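PDB 6IAQ: dihydrodipicolinate reductase N-terminus domain-containing protein from Mycobacterium smegmatis, which probably catalyses the NADP-dependent reductive amination of ketones to amines, and the reverse oxidative deamination, as a native amine dehydrogenase. Local coordinates for residues A[138-147]-A[302-313]; A[170-179]-A[234-242]. All coordinates share one frame; numbering follows the deposited sequence.

Contact 1: residues A[138-147]-A[302-313]; sequences TGYQDTFWVN and TQTTTCTQMVNR. With NAP (NADP nicotinamide-adenine-dinucleotide phosphate), chain F.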
loop_
_atom_site.group_PDB
_atom_site.type_symbol
_atom_site.label_atom_id
_atom_site.label_comp_id
_atom_site.label_asym_id
_atom_site.label_seq_id
_atom_site.Cartn_x
_atom_site.Cartn_y
_atom_site.Cartn_z
ATOM N N THR A 138 -6.101 9.784 -12.260
ATOM C CA THR A 138 -5.034 9.449 -11.292
ATOM C C THR A 138 -4.422 10.758 -10.784
ATOM O O THR A 138 -5.093 11.803 -10.866
ATOM C CB THR A 138 -4.054 8.463 -11.918
ATOM O OG1 THR A 138 -3.002 8.153 -11.004
ATOM C CG2 THR A 138 -3.451 8.986 -13.200
ATOM N N GLY A 139 -3.203 10.673 -10.261
ATOM C CA GLY A 139 -2.520 11.778 -9.570
ATOM C C GLY A 139 -2.153 11.380 -8.155
ATOM O O GLY A 139 -1.992 10.125 -7.873
ATOM N N TYR A 140 -2.021 12.388 -7.288
ATOM C CA TYR A 140 -1.506 12.204 -5.903
ATOM C C TYR A 140 -2.361 11.161 -5.169
ATOM O O TYR A 140 -1.813 10.254 -4.487
ATOM C CB TYR A 140 -1.501 13.536 -5.149
ATOM C CG TYR A 140 -1.126 13.346 -3.696
ATOM C CD1 TYR A 140 0.150 12.932 -3.349
ATOM C CD2 TYR A 140 -2.073 13.468 -2.698
ATOM C CE1 TYR A 140 0.492 12.674 -2.040
ATOM C CE2 TYR A 140 -1.737 13.262 -1.370
ATOM C CZ TYR A 140 -0.457 12.841 -1.047
ATOM O OH TYR A 140 -0.131 12.623 0.261
ATOM N N GLN A 141 -3.674 11.266 -5.310
ATOM C CA GLN A 141 -4.671 10.519 -4.489
ATOM C C GLN A 141 -4.513 9.013 -4.712
ATOM O O GLN A 141 -4.853 8.242 -3.777
ATOM C CB GLN A 141 -6.121 10.905 -4.786
ATOM C CG GLN A 141 -6.361 12.374 -5.148
ATOM C CD GLN A 141 -6.400 12.508 -6.648
ATOM O OE1 GLN A 141 -5.400 12.235 -7.309
ATOM N NE2 GLN A 141 -7.597 12.764 -7.193
ATOM N N ASP A 142 -4.072 8.597 -5.900
ATOM C CA ASP A 142 -4.093 7.185 -6.379
ATOM C C ASP A 142 -3.529 6.260 -5.268
ATOM O O ASP A 142 -4.234 5.352 -4.824
ATOM C CB ASP A 142 -3.318 7.106 -7.688
ATOM C CG ASP A 142 -3.242 5.770 -8.391
ATOM O OD1 ASP A 142 -3.331 4.718 -7.706
ATOM O OD2 ASP A 142 -3.046 5.799 -9.644
ATOM N N THR A 143 -2.295 6.491 -4.853
ATOM C CA THR A 143 -1.635 5.752 -3.753
ATOM C C THR A 143 -2.044 6.327 -2.395
ATOM O O THR A 143 -2.542 5.559 -1.548
ATOM C CB THR A 143 -0.121 5.742 -3.924
ATOM O OG1 THR A 143 0.200 5.131 -5.153
ATOM C CG2 THR A 143 0.560 4.993 -2.809
ATOM N N PHE A 144 -1.856 7.628 -2.156
ATOM C CA PHE A 144 -1.780 8.177 -0.769
ATOM C C PHE A 144 -3.153 8.321 -0.128
ATOM O O PHE A 144 -3.200 8.322 1.107
ATOM C CB PHE A 144 -0.981 9.475 -0.768
ATOM C CG PHE A 144 0.470 9.234 -1.094
ATOM C CD1 PHE A 144 1.326 8.684 -0.150
ATOM C CD2 PHE A 144 0.956 9.481 -2.370
ATOM C CE1 PHE A 144 2.657 8.450 -0.472
ATOM C CE2 PHE A 144 2.271 9.214 -2.695
ATOM C CZ PHE A 144 3.125 8.679 -1.750
ATOM N N TRP A 145 -4.236 8.402 -0.911
ATOM C CA TRP A 145 -5.595 8.562 -0.340
ATOM C C TRP A 145 -6.486 7.355 -0.668
ATOM O O TRP A 145 -7.540 7.254 -0.020
ATOM C CB TRP A 145 -6.256 9.880 -0.761
ATOM C CG TRP A 145 -5.546 11.115 -0.318
ATOM C CD1 TRP A 145 -4.600 11.218 0.662
ATOM C CD2 TRP A 145 -5.750 12.443 -0.817
ATOM N NE1 TRP A 145 -4.201 12.520 0.807
ATOM C CE2 TRP A 145 -4.868 13.294 -0.109
ATOM C CE3 TRP A 145 -6.527 12.988 -1.849
ATOM C CZ2 TRP A 145 -4.750 14.657 -0.394
ATOM C CZ3 TRP A 145 -6.454 14.349 -2.093
ATOM C CH2 TRP A 145 -5.564 15.169 -1.389
ATOM N N VAL A 146 -6.108 6.491 -1.608
ATOM C CA VAL A 146 -6.978 5.351 -2.005
ATOM C C VAL A 146 -6.266 4.012 -1.802
ATOM O O VAL A 146 -6.627 3.317 -0.831
ATOM C CB VAL A 146 -7.504 5.515 -3.439
ATOM C CG1 VAL A 146 -8.373 4.332 -3.842
ATOM C CG2 VAL A 146 -8.222 6.846 -3.636
ATOM N N ASN A 147 -5.323 3.627 -2.667
ATOM C CA ASN A 147 -4.791 2.246 -2.707
ATOM C C ASN A 147 -3.986 1.896 -1.418
ATOM O O ASN A 147 -4.102 0.734 -0.938
ATOM C CB ASN A 147 -3.989 1.990 -3.975
ATOM C CG ASN A 147 -4.905 1.797 -5.189
ATOM O OD1 ASN A 147 -5.665 0.850 -5.226
ATOM N ND2 ASN A 147 -4.895 2.692 -6.166
ATOM N N THR A 302 3.787 15.836 -2.429
ATOM C CA THR A 302 2.503 15.825 -3.179
ATOM C C THR A 302 2.765 16.187 -4.651
ATOM O O THR A 302 2.298 15.497 -5.523
ATOM C CB THR A 302 1.495 16.781 -2.538
ATOM O OG1 THR A 302 1.457 16.507 -1.134
ATOM C CG2 THR A 302 0.103 16.688 -3.144
ATOM N N GLN A 303 3.476 17.266 -4.906
ATOM C CA GLN A 303 3.726 17.771 -6.274
ATOM C C GLN A 303 4.429 16.684 -7.098
ATOM O O GLN A 303 3.983 16.379 -8.194
ATOM C CB GLN A 303 4.568 19.050 -6.217
ATOM C CG GLN A 303 4.708 19.724 -7.579
ATOM C CD GLN A 303 5.915 20.623 -7.627
ATOM O OE1 GLN A 303 7.047 20.153 -7.634
ATOM N NE2 GLN A 303 5.682 21.919 -7.657
ATOM N N THR A 304 5.524 16.124 -6.617
ATOM C CA THR A 304 6.300 15.174 -7.433
ATOM C C THR A 304 5.453 13.921 -7.658
ATOM O O THR A 304 5.445 13.447 -8.819
ATOM C CB THR A 304 7.661 14.841 -6.826
ATOM O OG1 THR A 304 8.354 16.048 -6.534
ATOM C CG2 THR A 304 8.502 13.977 -7.741
ATOM N N THR A 305 4.790 13.383 -6.626
ATOM C CA THR A 305 4.079 12.080 -6.727
ATOM C C THR A 305 2.745 12.272 -7.466
ATOM O O THR A 305 2.172 11.264 -7.939
ATOM C CB THR A 305 3.908 11.382 -5.374
ATOM O OG1 THR A 305 3.102 12.193 -4.509
ATOM C CG2 THR A 305 5.235 11.060 -4.708
ATOM N N THR A 306 2.236 13.489 -7.609
ATOM C CA THR A 306 1.132 13.737 -8.566
ATOM C C THR A 306 1.595 13.258 -9.951
ATOM O O THR A 306 0.879 12.488 -10.639
ATOM C CB THR A 306 0.751 15.215 -8.616
ATOM O OG1 THR A 306 0.123 15.593 -7.402
ATOM C CG2 THR A 306 -0.156 15.540 -9.780
ATOM N N CYS A 307 2.791 13.665 -10.333
ATOM C CA CYS A 307 3.331 13.515 -11.717
ATOM C C CYS A 307 3.856 12.085 -11.906
ATOM O O CYS A 307 3.522 11.474 -12.930
ATOM C CB CYS A 307 4.388 14.584 -11.949
ATOM S SG CYS A 307 3.647 16.234 -11.855
ATOM N N THR A 308 4.601 11.545 -10.933
ATOM C CA THR A 308 5.151 10.159 -11.008
ATOM C C THR A 308 4.003 9.166 -11.091
ATOM O O THR A 308 4.127 8.205 -11.847
ATOM C CB THR A 308 6.034 9.769 -9.820
ATOM O OG1 THR A 308 5.240 9.825 -8.621
ATOM C CG2 THR A 308 7.267 10.633 -9.765
ATOM N N GLN A 309 2.905 9.390 -10.374
ATOM C CA GLN A 309 1.809 8.399 -10.388
ATOM C C GLN A 309 1.129 8.392 -11.755
ATOM O O GLN A 309 0.897 7.286 -12.278
ATOM C CB GLN A 309 0.884 8.617 -9.207
ATOM C CG GLN A 309 1.547 8.178 -7.903
ATOM C CD GLN A 309 0.618 8.381 -6.745
ATOM O OE1 GLN A 309 -0.188 7.520 -6.425
ATOM N NE2 GLN A 309 0.715 9.539 -6.127
ATOM N N MET A 310 0.831 9.557 -12.336
ATOM C CA MET A 310 0.210 9.603 -13.685
ATOM C C MET A 310 1.158 8.934 -14.682
ATOM O O MET A 310 0.693 8.159 -15.497
ATOM C CB MET A 310 -0.115 11.035 -14.150
ATOM C CG MET A 310 -0.760 11.038 -15.525
ATOM S SD MET A 310 -1.763 12.535 -15.871
ATOM C CE MET A 310 -0.403 13.693 -15.842
ATOM N N VAL A 311 2.442 9.228 -14.635
ATOM C CA VAL A 311 3.440 8.643 -15.579
ATOM C C VAL A 311 3.484 7.125 -15.396
ATOM O O VAL A 311 3.318 6.407 -16.411
ATOM C CB VAL A 311 4.811 9.307 -15.419
ATOM C CG1 VAL A 311 5.907 8.569 -16.186
ATOM C CG2 VAL A 311 4.746 10.766 -15.851
ATOM N N ASN A 312 3.640 6.653 -14.155
ATOM C CA ASN A 312 3.852 5.211 -13.853
ATOM C C ASN A 312 2.545 4.472 -14.157
ATOM O O ASN A 312 2.610 3.236 -14.365
ATOM C CB ASN A 312 4.372 4.992 -12.429
ATOM C CG ASN A 312 5.758 5.574 -12.190
ATOM O OD1 ASN A 312 6.485 5.899 -13.133
ATOM N ND2 ASN A 312 6.141 5.722 -10.924
ATOM N N ARG A 313 1.411 5.183 -14.265
ATOM C CA ARG A 313 0.118 4.558 -14.649
ATOM C C ARG A 313 -0.002 4.338 -16.174
ATOM O O ARG A 313 -0.887 3.576 -16.594
ATOM C CB ARG A 313 -1.080 5.387 -14.179
ATOM C CG ARG A 313 -1.521 5.181 -12.737
ATOM C CD ARG A 313 -1.770 3.726 -12.411
ATOM N NE ARG A 313 -2.332 3.526 -11.090
ATOM C CZ ARG A 313 -2.465 2.328 -10.507
ATOM N NH1 ARG A 313 -2.074 1.206 -11.128
ATOM N NH2 ARG A 313 -2.997 2.259 -9.303
HETATM P PA NAP F . -2.031 25.003 -14.547
HETATM O O1A NAP F . -0.609 25.270 -14.387
HETATM O O2A NAP F . -3.128 26.107 -14.488
HETATM O O5B NAP F . -2.181 24.198 -15.960
HETATM C C5B NAP F . -3.439 24.018 -16.624
HETATM C C4B NAP F . -3.174 23.930 -18.120
HETATM O O4B NAP F . -4.374 23.676 -18.847
HETATM C C3B NAP F . -2.552 25.205 -18.750
HETATM O O3B NAP F . -1.401 24.720 -19.484
HETATM C C2B NAP F . -3.580 25.750 -19.738
HETATM O O2B NAP F . -3.008 26.241 -20.970
HETATM C C1B NAP F . -4.268 24.463 -20.077
HETATM N N9A NAP F . -5.627 24.541 -20.610
HETATM C C8A NAP F . -6.734 25.080 -20.061
HETATM N N7A NAP F . -7.769 24.834 -20.873
HETATM C C5A NAP F . -7.318 24.064 -21.891
HETATM C C6A NAP F . -7.872 23.405 -23.102
HETATM N N6A NAP F . -9.158 23.509 -23.408
HETATM N N1A NAP F . -7.047 22.716 -23.887
HETATM C C2A NAP F . -5.731 22.559 -23.632
HETATM N N3A NAP F . -5.135 23.117 -22.553
HETATM C C4A NAP F . -5.900 23.878 -21.720
HETATM O O3 NAP F . -2.564 23.892 -13.457
HETATM P PN NAP F . -1.717 22.558 -12.956
HETATM O O1N NAP F . -1.054 22.759 -11.628
HETATM O O2N NAP F . -0.885 22.014 -14.064
HETATM O O5D NAP F . -3.064 21.722 -12.748
HETATM C C5D NAP F . -3.920 21.236 -13.789
HETATM C C4D NAP F . -5.096 20.439 -13.300
HETATM O O4D NAP F . -4.577 19.220 -12.674
HETATM C C3D NAP F . -5.918 21.216 -12.311
HETATM O O3D NAP F . -7.311 21.048 -12.506
HETATM C C2D NAP F . -5.493 20.609 -10.967
HETATM O O2D NAP F . -6.534 20.795 -9.999
HETATM C C1D NAP F . -5.182 19.142 -11.385
HETATM N N1N NAP F . -4.248 18.490 -10.449
HETATM C C2N NAP F . -4.591 17.312 -9.963
HETATM C C3N NAP F . -3.768 16.694 -9.032
HETATM C C7N NAP F . -4.096 15.322 -8.487
HETATM O O7N NAP F . -3.394 14.934 -7.553
HETATM N N7N NAP F . -5.068 14.563 -9.023
HETATM C C4N NAP F . -2.588 17.327 -8.643
HETATM C C5N NAP F . -2.245 18.567 -9.174
HETATM C C6N NAP F . -3.112 19.113 -10.087
HETATM P P2B NAP F . -2.014 27.491 -21.015
HETATM O O1X NAP F . -0.725 27.096 -20.354
HETATM O O2X NAP F . -1.674 27.649 -22.495
HETATM O O3X NAP F . -2.914 28.539 -20.352
#
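The amide of Q309 reaches in among G139, Y140, T143 and F144, its plane standing 89° to the F144 ring and NE2 lying at that ring's edge. The two ends of the amide are used differently. OE1 accepts twice from T143: the backbone N approaches in the carbonyl plane at 2.8 Å from OE1, whereas T143 OG1, at 2.7 Å, comes from above that plane. NE2 donates to Y140 O (3.1 Å) and also back to T305 O in its own helix, so four bonds fix the amide's rotation. One turn along from Q309, R313 grips D142 side-on: NE lies 2.8 Å from D142 OD2 and NH2 lies 3.0 Å from OD1, both on syn lone pairs, with the two planes 17° apart. D142 holds CG opposite its backbone N, which presents the carboxylate to the edge of the guanidinium. T138 OG1 takes the anti lone pair of OD2, and N147 ND2 meets OD1, so each oxygen has two donors. D316 pairs with R313 NH1.

These bonds tie the start of helix 141-153, just after Rossmann strand 134-137, to helix 302-312; the axes of 141-147 and 302-312 pass 9.7 Å apart at 100°. At the other end of the contact, T302 CG2 sits over one face of the Y140 ring in a CH-pi contact, 3.8 Å from the centroid, while T305 OG1, bonded to P301 O, lies at the ring's edge. The cofactor's carboxamide is held from the same turn: Y140 N donates to O7N of NADP and Q141 OE1 accepts from N7N. T306 CG2 approaches C4N, the nicotinamide carbon that exchanges hydride in such dehydrogenases, to 3.2 Å.

Contact 2: residues A[170-179]-A[234-242]; sequences VDDFGPELAT and AMRSEALGI. With NAP (NADP nicotinamide-adenine-dinucleotide phosphate), chain F.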
loop_
_atom_site.group_PDB
_atom_site.type_symbol
_atom_site.label_atom_id
_atom_site.label_comp_id
_atom_site.label_asym_id
_atom_site.label_seq_id
_atom_site.Cartn_x
_atom_site.Cartn_y
_atom_site.Cartn_z
ATOM N N VAL A 170 -1.188 25.268 -2.459
ATOM C CA VAL A 170 -1.564 25.956 -3.723
ATOM C C VAL A 170 -0.314 26.318 -4.537
ATOM O O VAL A 170 -0.325 26.149 -5.749
ATOM C CB VAL A 170 -2.423 27.197 -3.423
ATOM C CG1 VAL A 170 -2.454 28.159 -4.598
ATOM C CG2 VAL A 170 -3.809 26.777 -3.044
ATOM N N ASP A 171 0.734 26.837 -3.898
ATOM C CA ASP A 171 1.895 27.403 -4.633
ATOM C C ASP A 171 2.786 26.295 -5.201
ATOM O O ASP A 171 3.751 26.632 -5.874
ATOM C CB ASP A 171 2.669 28.394 -3.753
ATOM C CG ASP A 171 2.081 29.804 -3.863
ATOM O OD1 ASP A 171 1.034 29.968 -4.525
ATOM O OD2 ASP A 171 2.676 30.728 -3.274
ATOM N N ASP A 172 2.483 25.022 -4.952
ATOM C CA ASP A 172 3.159 23.888 -5.639
ATOM C C ASP A 172 2.523 23.656 -7.021
ATOM O O ASP A 172 3.096 22.873 -7.773
ATOM C CB ASP A 172 3.088 22.586 -4.829
ATOM C CG ASP A 172 4.075 22.486 -3.678
ATOM O OD1 ASP A 172 5.012 23.318 -3.602
ATOM O OD2 ASP A 172 3.913 21.548 -2.863
ATOM N N PHE A 173 1.384 24.283 -7.321
ATOM C CA PHE A 173 0.549 23.997 -8.521
ATOM C C PHE A 173 0.254 25.305 -9.261
ATOM O O PHE A 173 0.733 26.380 -8.832
ATOM C CB PHE A 173 -0.733 23.272 -8.093
ATOM C CG PHE A 173 -0.428 22.063 -7.248
ATOM C CD1 PHE A 173 0.108 20.915 -7.824
ATOM C CD2 PHE A 173 -0.614 22.097 -5.882
ATOM C CE1 PHE A 173 0.424 19.815 -7.038
ATOM C CE2 PHE A 173 -0.289 20.999 -5.092
ATOM C CZ PHE A 173 0.232 19.867 -5.672
ATOM N N GLY A 174 -0.493 25.206 -10.365
ATOM C CA GLY A 174 -0.665 26.317 -11.310
ATOM C C GLY A 174 -1.932 27.119 -11.069
ATOM O O GLY A 174 -2.732 26.818 -10.175
ATOM N N PRO A 175 -2.147 28.171 -11.901
ATOM C CA PRO A 175 -3.294 29.071 -11.753
ATOM C C PRO A 175 -4.679 28.419 -11.775
ATOM O O PRO A 175 -5.598 28.949 -11.109
ATOM C CB PRO A 175 -3.183 29.997 -12.981
ATOM C CG PRO A 175 -1.725 29.957 -13.357
ATOM C CD PRO A 175 -1.256 28.560 -13.002
ATOM N N GLU A 176 -4.850 27.327 -12.536
ATOM C CA GLU A 176 -6.177 26.664 -12.625
ATOM C C GLU A 176 -6.591 26.291 -11.193
ATOM O O GLU A 176 -7.736 26.555 -10.814
ATOM C CB GLU A 176 -6.134 25.445 -13.552
ATOM C CG GLU A 176 -7.405 24.606 -13.508
ATOM C CD GLU A 176 -8.627 25.243 -14.151
ATOM O OE1 GLU A 176 -8.432 26.114 -14.996
ATOM O OE2 GLU A 176 -9.750 24.911 -13.774
ATOM N N LEU A 177 -5.703 25.661 -10.434
ATOM C CA LEU A 177 -6.050 25.122 -9.087
ATOM C C LEU A 177 -6.123 26.279 -8.080
ATOM O O LEU A 177 -7.067 26.299 -7.304
ATOM C CB LEU A 177 -5.024 24.058 -8.687
ATOM C CG LEU A 177 -5.290 23.325 -7.376
ATOM C CD1 LEU A 177 -6.726 22.857 -7.260
ATOM C CD2 LEU A 177 -4.327 22.169 -7.215
ATOM N N ALA A 178 -5.207 27.240 -8.163
ATOM C CA ALA A 178 -5.133 28.422 -7.257
ATOM C C ALA A 178 -6.436 29.213 -7.372
ATOM O O ALA A 178 -7.050 29.528 -6.349
ATOM C CB ALA A 178 -3.912 29.262 -7.558
ATOM N N THR A 179 -6.911 29.438 -8.589
ATOM C CA THR A 179 -8.186 30.157 -8.830
ATOM C C THR A 179 -9.355 29.327 -8.299
ATOM O O THR A 179 -10.244 29.897 -7.685
ATOM C CB THR A 179 -8.351 30.500 -10.315
ATOM O OG1 THR A 179 -7.217 31.290 -10.653
ATOM C CG2 THR A 179 -9.639 31.232 -10.601
ATOM N N ALA A 234 0.341 39.324 6.015
ATOM C CA ALA A 234 0.663 39.545 4.588
ATOM C C ALA A 234 1.444 38.335 4.045
ATOM O O ALA A 234 2.395 37.875 4.692
ATOM C CB ALA A 234 1.427 40.830 4.410
ATOM N N MET A 235 1.011 37.814 2.904
ATOM C CA MET A 235 1.646 36.674 2.186
ATOM C C MET A 235 1.667 36.998 0.694
ATOM O O MET A 235 1.094 38.009 0.273
ATOM C CB MET A 235 0.847 35.378 2.343
ATOM C CG MET A 235 0.258 35.191 3.689
ATOM S SD MET A 235 -0.701 33.690 3.835
ATOM C CE MET A 235 0.437 32.454 3.189
ATOM N N ARG A 236 2.248 36.116 -0.090
ATOM C CA ARG A 236 2.312 36.201 -1.559
ATOM C C ARG A 236 1.952 34.811 -2.086
ATOM O O ARG A 236 2.370 33.829 -1.459
ATOM C CB ARG A 236 3.707 36.640 -2.025
ATOM C CG ARG A 236 3.737 36.934 -3.516
ATOM C CD ARG A 236 4.890 37.757 -4.014
ATOM N NE ARG A 236 4.475 38.468 -5.223
ATOM C CZ ARG A 236 4.440 37.948 -6.439
ATOM N NH1 ARG A 236 4.036 38.682 -7.458
ATOM N NH2 ARG A 236 4.813 36.695 -6.645
ATOM N N SER A 237 1.146 34.734 -3.138
ATOM C CA SER A 237 0.899 33.483 -3.900
ATOM C C SER A 237 1.765 33.528 -5.144
ATOM O O SER A 237 1.494 34.367 -6.028
ATOM C CB SER A 237 -0.542 33.314 -4.271
ATOM O OG SER A 237 -0.693 32.226 -5.173
ATOM N N GLU A 238 2.786 32.683 -5.207
ATOM C CA GLU A 238 3.611 32.509 -6.429
ATOM C C GLU A 238 2.731 31.942 -7.549
ATOM O O GLU A 238 2.996 32.258 -8.726
ATOM C CB GLU A 238 4.852 31.665 -6.135
ATOM C CG GLU A 238 5.867 32.395 -5.275
ATOM C CD GLU A 238 6.220 33.796 -5.752
ATOM O OE1 GLU A 238 6.202 34.727 -4.912
ATOM O OE2 GLU A 238 6.503 33.966 -6.961
ATOM N N ALA A 239 1.712 31.142 -7.245
ATOM C CA ALA A 239 0.885 30.513 -8.303
ATOM C C ALA A 239 0.142 31.601 -9.098
ATOM O O ALA A 239 0.007 31.439 -10.319
ATOM C CB ALA A 239 -0.072 29.507 -7.721
ATOM N N LEU A 240 -0.359 32.648 -8.434
ATOM C CA LEU A 240 -1.135 33.725 -9.106
ATOM C C LEU A 240 -0.311 35.009 -9.273
ATOM O O LEU A 240 -0.770 35.900 -9.980
ATOM C CB LEU A 240 -2.435 33.943 -8.328
ATOM C CG LEU A 240 -3.444 32.800 -8.460
ATOM C CD1 LEU A 240 -4.652 33.017 -7.580
ATOM C CD2 LEU A 240 -3.875 32.607 -9.897
ATOM N N GLY A 241 0.893 35.074 -8.722
ATOM C CA GLY A 241 1.719 36.291 -8.680
ATOM C C GLY A 241 0.965 37.451 -8.064
ATOM O O GLY A 241 1.025 38.535 -8.636
ATOM N N ILE A 242 0.281 37.240 -6.932
ATOM C CA ILE A 242 -0.484 38.312 -6.234
ATOM C C ILE A 242 -0.041 38.390 -4.775
ATOM O O ILE A 242 0.308 37.344 -4.187
ATOM C CB ILE A 242 -2.005 38.123 -6.355
ATOM C CG1 ILE A 242 -2.488 36.840 -5.671
ATOM C CG2 ILE A 242 -2.436 38.195 -7.815
ATOM C CD1 ILE A 242 -3.991 36.654 -5.673
HETATM P PA NAP F . -2.031 25.003 -14.547
HETATM O O1A NAP F . -0.609 25.270 -14.387
HETATM O O2A NAP F . -3.128 26.107 -14.488
HETATM O O5B NAP F . -2.181 24.198 -15.960
HETATM C C5B NAP F . -3.439 24.018 -16.624
HETATM C C4B NAP F . -3.174 23.930 -18.120
HETATM O O4B NAP F . -4.374 23.676 -18.847
HETATM C C3B NAP F . -2.552 25.205 -18.750
HETATM O O3B NAP F . -1.401 24.720 -19.484
HETATM C C2B NAP F . -3.580 25.750 -19.738
HETATM O O2B NAP F . -3.008 26.241 -20.970
HETATM C C1B NAP F . -4.268 24.463 -20.077
HETATM N N9A NAP F . -5.627 24.541 -20.610
HETATM C C8A NAP F . -6.734 25.080 -20.061
HETATM N N7A NAP F . -7.769 24.834 -20.873
HETATM C C5A NAP F . -7.318 24.064 -21.891
HETATM C C6A NAP F . -7.872 23.405 -23.102
HETATM N N6A NAP F . -9.158 23.509 -23.408
HETATM N N1A NAP F . -7.047 22.716 -23.887
HETATM C C2A NAP F . -5.731 22.559 -23.632
HETATM N N3A NAP F . -5.135 23.117 -22.553
HETATM C C4A NAP F . -5.900 23.878 -21.720
HETATM O O3 NAP F . -2.564 23.892 -13.457
HETATM P PN NAP F . -1.717 22.558 -12.956
HETATM O O1N NAP F . -1.054 22.759 -11.628
HETATM O O2N NAP F . -0.885 22.014 -14.064
HETATM O O5D NAP F . -3.064 21.722 -12.748
HETATM C C5D NAP F . -3.920 21.236 -13.789
HETATM C C4D NAP F . -5.096 20.439 -13.300
HETATM O O4D NAP F . -4.577 19.220 -12.674
HETATM C C3D NAP F . -5.918 21.216 -12.311
HETATM O O3D NAP F . -7.311 21.048 -12.506
HETATM C C2D NAP F . -5.493 20.609 -10.967
HETATM O O2D NAP F . -6.534 20.795 -9.999
HETATM C C1D NAP F . -5.182 19.142 -11.385
HETATM N N1N NAP F . -4.248 18.490 -10.449
HETATM C C2N NAP F . -4.591 17.312 -9.963
HETATM C C3N NAP F . -3.768 16.694 -9.032
HETATM C C7N NAP F . -4.096 15.322 -8.487
HETATM O O7N NAP F . -3.394 14.934 -7.553
HETATM N N7N NAP F . -5.068 14.563 -9.023
HETATM C C4N NAP F . -2.588 17.327 -8.643
HETATM C C5N NAP F . -2.245 18.567 -9.174
HETATM C C6N NAP F . -3.112 19.113 -10.087
HETATM P P2B NAP F . -2.014 27.491 -21.015
HETATM O O1X NAP F . -0.725 27.096 -20.354
HETATM O O2X NAP F . -1.674 27.649 -22.495
HETATM O O3X NAP F . -2.914 28.539 -20.352
#
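The D171 carboxylate plugs the turn at S237-A239, and this is the tight, hydrogen-bonded part of the contact. S237 OG meets OD1 on its syn lone pair at 2.9 Å, aided by a serine torsion that sets OG opposite the backbone N (chi1 171°). The two backbone donors arrive from above the carboxylate plane: A239 N lies 3.0 Å from D171 OD1 and E238 N lies 2.8 Å from OD2. Three donors thus fix the carboxylate, and the two amide N-H groups would favour its charged form. The turn belongs to a beta hairpin, strands 235-237 and 242-244, closed by a G1 bulge in which G241 and I242 both face S237; the positive phi of G241 suits it.

Beside this, A239 CB fits against F173 O (3.4 Å). The solvent side is apolar and less specific: L240 CG rests 3.7 Å from A178 CB, L240 CD2 stays 4.1 Å from P175 CB and touches T179 OG1, itself bonded to P175 O, and E238 turns its carboxylate outward to a salt bridge with R236. Facing the cofactor, the start of helix 175-180, with G174 at its N-cap, donates G174 N to O1N and E176 N to O2A of the NADP diphosphate.

Overall arrangement
The centres of contacts 1 and 2 lie about 21 Å apart. In chain order 138-147 comes first, then 170-179, 234-242 and finally 302-313, so contact 2 falls wholly between the two segments of contact 1. The centre of contact 1, a buried contact, lies about 8 Å from the chain centre, where the parallel Rossmann sheet gives way to the C-terminal domain; that of contact 2 lies about 17 Å from it, where strand 158-169 of the mixed sheet runs into 170-179. They meet directly: Q303 NE2 is 2.8 Å from D172 O, a probable hydrogen bond, and F173 packs on T302 and T306. NADP spans both, its carboxamide held at contact 1 and its diphosphate at contact 2, with F173 also against the nicotinamide.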